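Local coordinates for protein nuclear hormone receptor FTZ-F1 (PDB 2XHS) that probably regulates transcription in Drosophila as an NR5A-group nuclear receptor whose ligand-binding domain engages a peptide of its partner Fushi tarazu, at residues L35-T39 and Q110-G114; F48-C52 and H219-H224; L94-H98 and Y151-K155; G104-E108 and N118-L122. All coordinates share one frame; numbering follows the deposited sequence.

Contact 1: residues L35-T39 and Q110-G114; sequences LQKQT and QLNNG
Thr39 of helix 24-39 and Leu111 of the turn that joins strands 108-110 and 116-118 are the main meeting point between the far end of the domain's two-stranded hairpin and a helix beside it. CG2 of Thr39 sits in the fork of the leucine, 3.9 Å from Leu111 CD1 and the same distance from CD2, the two side chains crossing at about a right angle. The threonine is fixed from its other branch: with OG1 between the backbone N and the carbonyl carbon (chi1 59°), the hydroxyl donates to the helix carbonyl one turn back, Thr39 OG1 to Leu35 O, 2.6 Å. That leaves the methyl to face the hairpin. Leu35 adds its CD2, 4.2 Å from Leu111 CD2, and Leu50 of helix 47-67 packs against both Leu35 and Thr39. At the exposed margin Gln36, bent at chi2 (66°), brings its OE1 to 3.2 Å from Asn112 ND2; this hydrogen bond is weak, and the two amide planes stand 78° apart. A glycine in place of Thr39 would probably take the CG2 contact from both Leu111 methyls, leaving CD2 its looser touch on Leu35, and deprive Leu35 O of its side-chain donor. The turn is thus held chiefly by methyl packing on the buried side, with a weak amide-to-amide hydrogen bond at the surface that probably adds little.

Contact 2: residues F48-C52 and H219-H224; sequences FELMC and HLYTKH
Lys223 lies along the ring of Phe48, and nearly every carbon of its chain has a place there. CB starts at the end of the ring, 3.6 Å from Phe48 CZ. CG meets the same CZ, and here the chain bends (chi2 -82°) and turns back along the phenylalanine, so that the two side chains slide past each other in opposite directions. CD comes over the face as a CH-pi contact, 4.1 Å from the centroid of the Phe48 ring. CE rides above the plane too, toward the rim near CE1. NZ ends over the ring, 4.3 Å from the Phe48 centroid and only 10° off the normal, a cation-pi interaction. Deeper in, the Met51 methyl CE (a selenomethionine) touches Leu220 CD1 at 4.0 Å. On the other flank Cys52 SG approaches His224 CE1 obliquely, at 4.2 Å. That imidazole is held in turn by its own helix: His224 ND1 donates to Leu220 O at 2.7 Å, with the acceptor practically in the ring plane, while the backbone N of His224 reaches the same oxygen from the opposite face of the carbonyl. The segment axes stay 12.5 Å apart and run at 123°, which leaves side chains to bridge the gap. Leu220 and His224 also pack on helix 234-240, by its sequence and C-terminal place probably the activation (AF-2) helix; its seat against the end of helix 198-224 is consistent with the active arrangement of nuclear receptor ligand-binding domains.

Contact 3: residues L94-H98 and Y151-K155; sequences LDHLH and YVCMK
His98 and Tyr151 form the dense part of this contact, their rings stacked face to face with centroids 3.8 Å apart and planes only 7° from parallel. The overlap is nearly central: CG of the histidine lies over the middle of the phenol ring, and Tyr151 CE2 over the middle of the imidazole. His98 CB joins in over the same face, as a CH-pi contact 3.8 Å from the Tyr151 centroid. Leu94 comes at the edge of the phenol instead, its CG 3.9 Å from Tyr151 CD1, so the ring is hemmed in on a face and a side. Leu94 then reaches on with CD2, 3.9 Å from Lys155 CG, and also lies against Met154 CB. The two helices, 77-102 and 148-159, run almost exactly antiparallel here, with segment axes 10.7 Å apart; they belong to the three-layered helical sandwich of nuclear receptors. Toward the partly exposed flank the packing gives way to polar reach. Tyr151, its CG anti to the backbone N (chi1 153°), carries the hydroxyl across the gap to donate to Asp95: OH to OD1 is 2.7 Å. OD1 lies in the plane of the phenol, yet the hydroxyl meets it from above the carboxylate plane, 47° out. Lys155, extended beyond CG, crosses Asp95 at about a right angle and makes a longer salt bridge, NZ to OD1 3.5 Å. The lysine also has a cation-pi partner in Trp65, and the charge of its ammonium probably steadies Asp95 as a carboxylate.

Contact 4: residues G104-E108 and N118-L122; sequences GLPDE and NLMSL
Asp107 and Met120 come together because the aspartate CG is anti to its carbonyl carbon (chi1 -63°) while the methionine CG is anti to its own backbone N (chi1 -177°); the two side chains then lie side by side and point the same way. Asp107 CB is 3.9 Å from Met120 CB. Beyond these atoms, CG and SE of Met120 (it is a selenomethionine) run on beside the carboxylate. The backbones are tied at Asp107 O, which takes the N-H of Met120 at 3.0 Å with an angle of 155° at the hydrogen. Leu119 N adds a second but weak, strongly bent bond to the same Asp107 O. These residues flank the strands 108-110 and 116-118 at the open end of the short hairpin found in nuclear receptor ligand-binding domains, where the chain arrives from helix 77-102 and leaves through a turn of helical backbone angles. Leu119, itself buried, reaches back under the incoming loop: its CD1 is 4.1 Å from Leu105 CD2 and, toward the surface, 4.0 Å from Pro106 CG. The Asp107 carboxylate forms a salt bridge with Arg100 of helix 77-102, on which Met120 also packs. Replacing Asp107 with an alanine would probably leave Arg100 without this counter-charge and strip Met120 of the neighbour along its CG and SE, although the backbone bonds to Asp107 O need no side chain.

Along the chain, contacts 3 and 4 nest inside the long loop closed by contact 2, and contact 4 lies within the loop closed by contact 3, while contact 1 interlaces with all the others. Contacts 1 and 4 hold the two ends of one hairpin, with centres about 14 Å apart. Helix 47-67 joins neighbours: through Leu50 it touches the helix side of contact 1, and Met51 packs on Ser121 and Leu122 of contact 4. Helix 77-102 connects contact 3 to contact 4 through His96, which packs on Leu105 and Leu122. Contact 3 is the central one, about 6 Å from the chain's centre. The base of the hairpin thus touches both helix 47-67 and the core, while contacts 2 and 3 do not meet.

Contact 1: residues L35-T39 and Q110-G114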
loop_
_atom_site.group_PDB
_atom_site.type_symbol
_atom_site.label_atom_id
_atom_site.label_comp_id
_atom_site.label_asym_id
_atom_site.label_seq_id
_atom_site.Cartn_x
_atom_site.Cartn_y
_atom_site.Cartn_z
ATOM N N LEU A 35 -4.960 12.988 -11.934
ATOM C CA LEU A 35 -5.118 12.512 -13.279
ATOM C C LEU A 35 -5.795 13.548 -14.112
ATOM O O LEU A 35 -5.462 13.723 -15.245
ATOM C CB LEU A 35 -5.961 11.257 -13.304
ATOM C CG LEU A 35 -5.400 9.872 -13.111
ATOM C CD1 LEU A 35 -6.528 8.957 -13.189
ATOM C CD2 LEU A 35 -4.462 9.547 -14.168
ATOM N N GLN A 36 -6.799 14.208 -13.582
ATOM C CA GLN A 36 -7.421 15.256 -14.348
ATOM C C GLN A 36 -6.496 16.400 -14.554
ATOM O O GLN A 36 -6.315 16.864 -15.629
ATOM C CB GLN A 36 -8.633 15.769 -13.612
ATOM C CG GLN A 36 -9.226 16.993 -14.212
ATOM C CD GLN A 36 -9.801 16.740 -15.565
ATOM O OE1 GLN A 36 -9.757 15.634 -16.066
ATOM N NE2 GLN A 36 -10.339 17.768 -16.169
ATOM N N LYS A 37 -5.861 16.846 -13.513
ATOM C CA LYS A 37 -4.999 17.982 -13.657
ATOM C C LYS A 37 -3.877 17.714 -14.605
ATOM O O LYS A 37 -3.462 18.580 -15.324
ATOM C CB LYS A 37 -4.447 18.396 -12.324
ATOM C CG LYS A 37 -3.315 19.314 -12.440
ATOM C CD LYS A 37 -2.995 19.922 -11.129
ATOM C CE LYS A 37 -1.839 20.843 -11.256
ATOM N NZ LYS A 37 -1.499 21.404 -9.947
ATOM N N GLN A 38 -3.349 16.518 -14.587
ATOM C CA GLN A 38 -2.238 16.234 -15.445
ATOM C C GLN A 38 -2.593 16.104 -16.881
ATOM O O GLN A 38 -1.741 16.109 -17.715
ATOM C CB GLN A 38 -1.486 15.000 -14.991
ATOM C CG GLN A 38 -0.750 15.157 -13.696
ATOM C CD GLN A 38 0.171 16.317 -13.676
ATOM O OE1 GLN A 38 1.198 16.293 -14.304
ATOM N NE2 GLN A 38 -0.172 17.328 -12.927
ATOM N N THR A 39 -3.851 15.916 -17.185
ATOM C CA THR A 39 -4.182 15.625 -18.546
ATOM C C THR A 39 -5.057 16.609 -19.275
ATOM O O THR A 39 -5.063 16.642 -20.482
ATOM C CB THR A 39 -4.834 14.289 -18.580
ATOM O OG1 THR A 39 -5.991 14.338 -17.758
ATOM C CG2 THR A 39 -3.931 13.293 -18.005
ATOM N N GLN A 110 -10.971 6.456 -19.076
ATOM C CA GLN A 110 -10.786 7.342 -20.199
ATOM C C GLN A 110 -10.353 8.652 -19.638
ATOM O O GLN A 110 -10.950 9.156 -18.729
ATOM C CB GLN A 110 -12.094 7.531 -20.934
ATOM C CG GLN A 110 -12.275 6.682 -22.139
ATOM C CD GLN A 110 -11.715 7.326 -23.347
ATOM O OE1 GLN A 110 -11.541 6.698 -24.368
ATOM N NE2 GLN A 110 -11.418 8.595 -23.241
ATOM N N LEU A 111 -9.314 9.217 -20.198
ATOM C CA LEU A 111 -8.717 10.383 -19.631
ATOM C C LEU A 111 -9.295 11.746 -19.877
ATOM O O LEU A 111 -8.865 12.682 -19.251
ATOM C CB LEU A 111 -7.277 10.415 -20.026
ATOM C CG LEU A 111 -6.391 9.716 -19.038
ATOM C CD1 LEU A 111 -5.023 9.864 -19.530
ATOM C CD2 LEU A 111 -6.537 10.381 -17.738
ATOM N N ASN A 112 -10.286 11.847 -20.750
ATOM C CA ASN A 112 -10.849 13.138 -21.094
ATOM C C ASN A 112 -9.898 13.682 -22.132
ATOM O O ASN A 112 -10.069 14.781 -22.660
ATOM C CB ASN A 112 -10.894 14.061 -19.877
ATOM C CG ASN A 112 -12.016 13.708 -18.920
ATOM O OD1 ASN A 112 -12.775 12.768 -19.153
ATOM N ND2 ASN A 112 -12.126 14.464 -17.835
ATOM N N ASN A 113 -8.889 12.869 -22.418
ATOM C CA ASN A 113 -7.936 13.159 -23.436
ATOM C C ASN A 113 -8.253 12.320 -24.576
ATOM O O ASN A 113 -7.738 12.524 -25.622
ATOM C CB ASN A 113 -6.580 12.705 -22.999
ATOM C CG ASN A 113 -5.705 13.813 -22.721
ATOM O OD1 ASN A 113 -6.159 14.916 -22.535
ATOM N ND2 ASN A 113 -4.433 13.557 -22.700
ATOM N N GLY A 114 -9.073 11.324 -24.358
ATOM C CA GLY A 114 -9.289 10.337 -25.376
ATOM C C GLY A 114 -8.149 9.376 -25.226
ATOM O O GLY A 114 -7.978 8.461 -25.994
#

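Contact 2: residues F48-C52 and H219-H224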
loop_
_atom_site.group_PDB
_atom_site.type_symbol
_atom_site.label_atom_id
_atom_site.label_comp_id
_atom_site.label_asym_id
_atom_site.label_seq_id
_atom_site.Cartn_x
_atom_site.Cartn_y
_atom_site.Cartn_z
ATOM N N PHE A 48 3.493 6.339 -19.046
ATOM C CA PHE A 48 4.342 5.760 -18.052
ATOM C C PHE A 48 4.720 6.790 -17.057
ATOM O O PHE A 48 4.727 6.544 -15.898
ATOM C CB PHE A 48 5.566 5.144 -18.668
ATOM C CG PHE A 48 6.505 4.578 -17.670
ATOM C CD1 PHE A 48 6.327 3.338 -17.173
ATOM C CD2 PHE A 48 7.549 5.307 -17.216
ATOM C CE1 PHE A 48 7.144 2.857 -16.281
ATOM C CE2 PHE A 48 8.373 4.803 -16.319
ATOM C CZ PHE A 48 8.173 3.582 -15.855
ATOM N N GLU A 49 5.028 7.974 -17.507
ATOM C CA GLU A 49 5.416 9.001 -16.581
ATOM C C GLU A 49 4.322 9.324 -15.627
ATOM O O GLU A 49 4.581 9.640 -14.501
ATOM C CB GLU A 49 5.732 10.279 -17.312
ATOM C CG GLU A 49 6.987 10.283 -18.081
ATOM C CD GLU A 49 7.566 11.635 -18.156
ATOM O OE1 GLU A 49 6.835 12.590 -17.953
ATOM O OE2 GLU A 49 8.750 11.760 -18.434
ATOM N N LEU A 50 3.098 9.304 -16.110
ATOM C CA LEU A 50 1.932 9.622 -15.320
ATOM C C LEU A 50 1.733 8.635 -14.217
ATOM O O LEU A 50 1.454 8.984 -13.109
ATOM C CB LEU A 50 0.723 9.606 -16.213
ATOM C CG LEU A 50 -0.321 10.701 -16.099
ATOM C CD1 LEU A 50 -1.565 10.253 -16.742
ATOM C CD2 LEU A 50 -0.581 11.054 -14.701
HETATM N N MSE A 51 1.928 7.382 -14.526
HETATM C CA MSE A 51 1.735 6.363 -13.558
HETATM C C MSE A 51 2.671 6.622 -12.438
HETATM O O MSE A 51 2.338 6.440 -11.314
HETATM C CB MSE A 51 2.040 5.023 -14.172
HETATM C CG MSE A 51 1.729 3.896 -13.290
HETATM SE SE MSE A 51 2.613 2.414 -13.834
HETATM C CE MSE A 51 4.275 2.801 -13.114
ATOM N N CYS A 52 3.869 7.039 -12.771
ATOM C CA CYS A 52 4.891 7.366 -11.809
ATOM C C CYS A 52 4.509 8.534 -10.974
ATOM O O CYS A 52 4.893 8.626 -9.839
ATOM C CB CYS A 52 6.213 7.618 -12.477
ATOM S SG CYS A 52 7.067 6.192 -12.945
ATOM N N HIS A 219 11.470 -3.519 -12.000
ATOM C CA HIS A 219 11.101 -2.983 -13.276
ATOM C C HIS A 219 11.112 -1.497 -13.220
ATOM O O HIS A 219 11.551 -0.847 -14.110
ATOM C CB HIS A 219 9.723 -3.462 -13.672
ATOM C CG HIS A 219 9.169 -2.765 -14.866
ATOM N ND1 HIS A 219 8.246 -1.764 -14.774
ATOM C CD2 HIS A 219 9.454 -2.890 -16.171
ATOM C CE1 HIS A 219 7.957 -1.321 -15.975
ATOM N NE2 HIS A 219 8.680 -1.987 -16.842
ATOM N N LEU A 220 10.595 -0.953 -12.153
ATOM C CA LEU A 220 10.508 0.471 -11.994
ATOM C C LEU A 220 11.850 1.135 -11.947
ATOM O O LEU A 220 12.025 2.199 -12.463
ATOM C CB LEU A 220 9.696 0.791 -10.759
ATOM C CG LEU A 220 8.381 1.504 -10.974
ATOM C CD1 LEU A 220 7.845 1.128 -12.263
ATOM C CD2 LEU A 220 7.442 1.102 -9.946
ATOM N N TYR A 221 12.786 0.507 -11.272
ATOM C CA TYR A 221 14.152 0.944 -11.261
ATOM C C TYR A 221 14.797 0.797 -12.604
ATOM O O TYR A 221 15.459 1.662 -13.060
ATOM C CB TYR A 221 14.909 0.161 -10.220
ATOM C CG TYR A 221 16.347 0.517 -10.104
ATOM C CD1 TYR A 221 16.742 1.662 -9.477
ATOM C CD2 TYR A 221 17.312 -0.305 -10.612
ATOM C CE1 TYR A 221 18.038 1.974 -9.371
ATOM C CE2 TYR A 221 18.603 0.012 -10.519
ATOM C CZ TYR A 221 18.961 1.148 -9.902
ATOM O OH TYR A 221 20.275 1.446 -9.810
ATOM N N THR A 222 14.560 -0.298 -13.270
ATOM C CA THR A 222 15.142 -0.517 -14.561
ATOM C C THR A 222 14.707 0.541 -15.523
ATOM O O THR A 222 15.435 0.945 -16.372
ATOM C CB THR A 222 14.677 -1.824 -15.103
ATOM O OG1 THR A 222 15.254 -2.875 -14.352
ATOM C CG2 THR A 222 15.084 -1.971 -16.476
ATOM N N LYS A 223 13.469 0.938 -15.417
ATOM C CA LYS A 223 12.900 1.979 -16.229
ATOM C C LYS A 223 13.483 3.320 -15.956
ATOM O O LYS A 223 13.613 4.118 -16.813
ATOM C CB LYS A 223 11.415 2.002 -16.015
ATOM C CG LYS A 223 10.671 1.175 -16.968
ATOM C CD LYS A 223 10.496 1.920 -18.221
ATOM C CE LYS A 223 9.396 1.381 -19.045
ATOM N NZ LYS A 223 9.178 2.264 -20.186
ATOM N N HIS A 224 13.754 3.597 -14.712
ATOM C CA HIS A 224 14.371 4.840 -14.330
ATOM C C HIS A 224 15.776 4.967 -14.868
ATOM O O HIS A 224 16.217 6.029 -15.225
ATOM C CB HIS A 224 14.331 5.005 -12.836
ATOM C CG HIS A 224 13.073 5.621 -12.341
ATOM N ND1 HIS A 224 11.933 4.898 -12.103
ATOM C CD2 HIS A 224 12.776 6.895 -12.034
ATOM C CE1 HIS A 224 10.990 5.701 -11.666
ATOM N NE2 HIS A 224 11.476 6.919 -11.616
#

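Contact 3: residues L94-H98 and Y151-K155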
loop_
_atom_site.group_PDB
_atom_site.type_symbol
_atom_site.label_atom_id
_atom_site.label_comp_id
_atom_site.label_asym_id
_atom_site.label_seq_id
_atom_site.Cartn_x
_atom_site.Cartn_y
_atom_site.Cartn_z
ATOM N N LEU A 94 -1.017 -3.971 -1.857
ATOM C CA LEU A 94 -2.090 -4.234 -0.959
ATOM C C LEU A 94 -3.099 -3.131 -1.010
ATOM O O LEU A 94 -4.263 -3.360 -1.020
ATOM C CB LEU A 94 -1.532 -4.333 0.432
ATOM C CG LEU A 94 -2.529 -4.627 1.529
ATOM C CD1 LEU A 94 -2.809 -6.045 1.583
ATOM C CD2 LEU A 94 -1.943 -4.191 2.786
ATOM N N ASP A 95 -2.644 -1.912 -1.052
ATOM C CA ASP A 95 -3.554 -0.824 -1.104
ATOM C C ASP A 95 -4.318 -0.972 -2.354
ATOM O O ASP A 95 -5.458 -0.674 -2.410
ATOM C CB ASP A 95 -2.818 0.478 -1.202
ATOM C CG ASP A 95 -2.320 0.958 0.083
ATOM O OD1 ASP A 95 -2.730 0.466 1.110
ATOM O OD2 ASP A 95 -1.561 1.893 0.068
ATOM N N HIS A 96 -3.658 -1.352 -3.412
ATOM C CA HIS A 96 -4.355 -1.560 -4.651
ATOM C C HIS A 96 -5.241 -2.749 -4.546
ATOM O O HIS A 96 -6.280 -2.804 -5.093
ATOM C CB HIS A 96 -3.412 -1.652 -5.828
ATOM C CG HIS A 96 -3.992 -1.095 -7.085
ATOM N ND1 HIS A 96 -4.604 -1.875 -8.038
ATOM C CD2 HIS A 96 -4.097 0.175 -7.523
ATOM C CE1 HIS A 96 -5.041 -1.115 -9.015
ATOM N NE2 HIS A 96 -4.739 0.132 -8.729
ATOM N N LEU A 97 -4.801 -3.735 -3.828
ATOM C CA LEU A 97 -5.614 -4.886 -3.679
ATOM C C LEU A 97 -6.849 -4.455 -2.982
ATOM O O LEU A 97 -7.904 -4.904 -3.274
ATOM C CB LEU A 97 -4.881 -5.929 -2.890
ATOM C CG LEU A 97 -4.233 -6.906 -3.829
ATOM C CD1 LEU A 97 -3.318 -7.727 -3.081
ATOM C CD2 LEU A 97 -5.278 -7.744 -4.397
ATOM N N HIS A 98 -6.712 -3.568 -2.039
ATOM C CA HIS A 98 -7.848 -3.100 -1.300
ATOM C C HIS A 98 -8.878 -2.354 -2.105
ATOM O O HIS A 98 -10.033 -2.551 -1.957
ATOM C CB HIS A 98 -7.298 -2.200 -0.240
ATOM C CG HIS A 98 -8.299 -1.335 0.432
ATOM N ND1 HIS A 98 -8.193 0.026 0.461
ATOM C CD2 HIS A 98 -9.381 -1.641 1.163
ATOM C CE1 HIS A 98 -9.189 0.529 1.148
ATOM N NE2 HIS A 98 -9.926 -0.465 1.582
ATOM N N TYR A 151 -7.433 -5.545 6.133
ATOM C CA TYR A 151 -6.539 -4.759 5.334
ATOM C C TYR A 151 -5.667 -3.818 6.120
ATOM O O TYR A 151 -4.551 -3.624 5.788
ATOM C CB TYR A 151 -7.344 -4.028 4.272
ATOM C CG TYR A 151 -6.758 -2.748 3.764
ATOM C CD1 TYR A 151 -5.730 -2.746 2.874
ATOM C CD2 TYR A 151 -7.247 -1.545 4.164
ATOM C CE1 TYR A 151 -5.205 -1.611 2.426
ATOM C CE2 TYR A 151 -6.711 -0.408 3.719
ATOM C CZ TYR A 151 -5.697 -0.448 2.842
ATOM O OH TYR A 151 -5.159 0.694 2.374
ATOM N N VAL A 152 -6.191 -3.184 7.135
ATOM C CA VAL A 152 -5.383 -2.322 7.951
ATOM C C VAL A 152 -4.357 -3.019 8.793
ATOM O O VAL A 152 -3.301 -2.527 9.004
ATOM C CB VAL A 152 -6.210 -1.370 8.789
ATOM C CG1 VAL A 152 -6.829 -0.386 7.921
ATOM C CG2 VAL A 152 -7.263 -2.089 9.467
ATOM N N CYS A 153 -4.742 -4.164 9.345
ATOM C CA CYS A 153 -3.849 -4.944 10.190
ATOM C C CYS A 153 -2.666 -5.418 9.363
ATOM O O CYS A 153 -1.526 -5.436 9.826
ATOM C CB CYS A 153 -4.586 -6.139 10.794
ATOM S SG CYS A 153 -6.007 -5.699 11.820
HETATM N N MSE A 154 -2.964 -5.807 8.130
HETATM C CA MSE A 154 -1.983 -6.320 7.230
HETATM C C MSE A 154 -1.002 -5.288 6.816
HETATM O O MSE A 154 0.101 -5.597 6.512
HETATM C CB MSE A 154 -2.639 -6.957 6.047
HETATM C CG MSE A 154 -2.958 -8.348 6.309
HETATM SE SE MSE A 154 -3.744 -9.088 4.848
HETATM C CE MSE A 154 -5.444 -8.620 5.229
ATOM N N LYS A 155 -1.431 -4.054 6.778
ATOM C CA LYS A 155 -0.574 -2.953 6.449
ATOM C C LYS A 155 0.482 -2.729 7.492
ATOM O O LYS A 155 1.615 -2.520 7.201
ATOM C CB LYS A 155 -1.424 -1.722 6.298
ATOM C CG LYS A 155 -1.268 -1.085 4.977
ATOM C CD LYS A 155 -1.798 0.271 4.939
ATOM C CE LYS A 155 -1.029 1.039 3.930
ATOM N NZ LYS A 155 -1.528 2.400 3.812
#

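Contact 4: residues G104-E108 and N118-L122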
loop_
_atom_site.group_PDB
_atom_site.type_symbol
_atom_site.label_atom_id
_atom_site.label_comp_id
_atom_site.label_asym_id
_atom_site.label_seq_id
_atom_site.Cartn_x
_atom_site.Cartn_y
_atom_site.Cartn_z
ATOM N N GLY A 104 -14.304 -0.960 -5.849
ATOM C CA GLY A 104 -14.617 -1.067 -7.244
ATOM C C GLY A 104 -13.849 -0.258 -8.231
ATOM O O GLY A 104 -14.393 0.184 -9.208
ATOM N N LEU A 105 -12.574 -0.086 -7.968
ATOM C CA LEU A 105 -11.665 0.604 -8.828
ATOM C C LEU A 105 -11.484 -0.243 -10.043
ATOM O O LEU A 105 -11.341 -1.433 -9.946
ATOM C CB LEU A 105 -10.374 0.761 -8.071
ATOM C CG LEU A 105 -9.273 1.742 -8.395
ATOM C CD1 LEU A 105 -8.201 1.031 -9.027
ATOM C CD2 LEU A 105 -9.808 2.716 -9.319
ATOM N N PRO A 106 -11.509 0.388 -11.198
ATOM C CA PRO A 106 -11.474 -0.301 -12.468
ATOM C C PRO A 106 -10.121 -0.363 -13.089
ATOM O O PRO A 106 -9.236 0.362 -12.740
ATOM C CB PRO A 106 -12.403 0.529 -13.313
ATOM C CG PRO A 106 -12.393 1.792 -12.728
ATOM C CD PRO A 106 -12.224 1.652 -11.310
ATOM N N ASP A 107 -9.968 -1.264 -14.025
ATOM C CA ASP A 107 -8.701 -1.462 -14.670
ATOM C C ASP A 107 -8.190 -0.313 -15.480
ATOM O O ASP A 107 -7.012 -0.115 -15.545
ATOM C CB ASP A 107 -8.697 -2.741 -15.447
ATOM C CG ASP A 107 -8.868 -3.888 -14.582
ATOM O OD1 ASP A 107 -9.291 -3.693 -13.456
ATOM O OD2 ASP A 107 -8.575 -4.984 -15.008
ATOM N N GLU A 108 -9.081 0.438 -16.097
ATOM C CA GLU A 108 -8.678 1.558 -16.906
ATOM C C GLU A 108 -9.706 2.631 -16.873
ATOM O O GLU A 108 -10.770 2.415 -16.418
ATOM C CB GLU A 108 -8.449 1.118 -18.326
ATOM C CG GLU A 108 -9.638 0.525 -18.952
ATOM C CD GLU A 108 -9.330 -0.153 -20.233
ATOM O OE1 GLU A 108 -8.548 -1.101 -20.228
ATOM O OE2 GLU A 108 -9.890 0.250 -21.251
ATOM N N ASN A 118 -4.195 3.009 -17.634
ATOM C CA ASN A 118 -4.342 1.708 -17.063
ATOM C C ASN A 118 -4.133 1.811 -15.606
ATOM O O ASN A 118 -3.043 1.852 -15.149
ATOM C CB ASN A 118 -3.279 0.811 -17.627
ATOM C CG ASN A 118 -3.449 -0.596 -17.237
ATOM O OD1 ASN A 118 -4.529 -1.104 -17.239
ATOM N ND2 ASN A 118 -2.383 -1.240 -16.899
ATOM N N LEU A 119 -5.225 1.872 -14.881
ATOM C CA LEU A 119 -5.255 1.970 -13.444
ATOM C C LEU A 119 -4.670 0.748 -12.826
ATOM O O LEU A 119 -4.057 0.790 -11.811
ATOM C CB LEU A 119 -6.678 2.145 -12.971
ATOM C CG LEU A 119 -7.315 3.477 -13.270
ATOM C CD1 LEU A 119 -8.777 3.349 -13.218
ATOM C CD2 LEU A 119 -6.880 4.417 -12.234
HETATM N N MSE A 120 -4.883 -0.351 -13.497
HETATM C CA MSE A 120 -4.469 -1.655 -13.094
HETATM C C MSE A 120 -2.975 -1.719 -12.991
HETATM O O MSE A 120 -2.447 -2.453 -12.213
HETATM C CB MSE A 120 -4.992 -2.632 -14.126
HETATM C CG MSE A 120 -4.737 -4.076 -13.882
HETATM SE SE MSE A 120 -5.434 -4.705 -12.297
HETATM C CE MSE A 120 -4.799 -6.447 -12.453
ATOM N N SER A 121 -2.311 -0.916 -13.790
ATOM C CA SER A 121 -0.866 -0.800 -13.809
ATOM C C SER A 121 -0.357 -0.329 -12.506
ATOM O O SER A 121 0.629 -0.780 -12.026
ATOM C CB SER A 121 -0.467 0.232 -14.816
ATOM O OG SER A 121 -0.325 -0.361 -16.066
ATOM N N LEU A 122 -1.097 0.561 -11.908
ATOM C CA LEU A 122 -0.702 1.183 -10.703
ATOM C C LEU A 122 -0.476 0.137 -9.694
ATOM O O LEU A 122 0.297 0.308 -8.812
ATOM C CB LEU A 122 -1.822 2.051 -10.227
ATOM C CG LEU A 122 -1.695 3.434 -10.769
ATOM C CD1 LEU A 122 -2.812 4.230 -10.267
ATOM C CD2 LEU A 122 -0.403 3.971 -10.293
#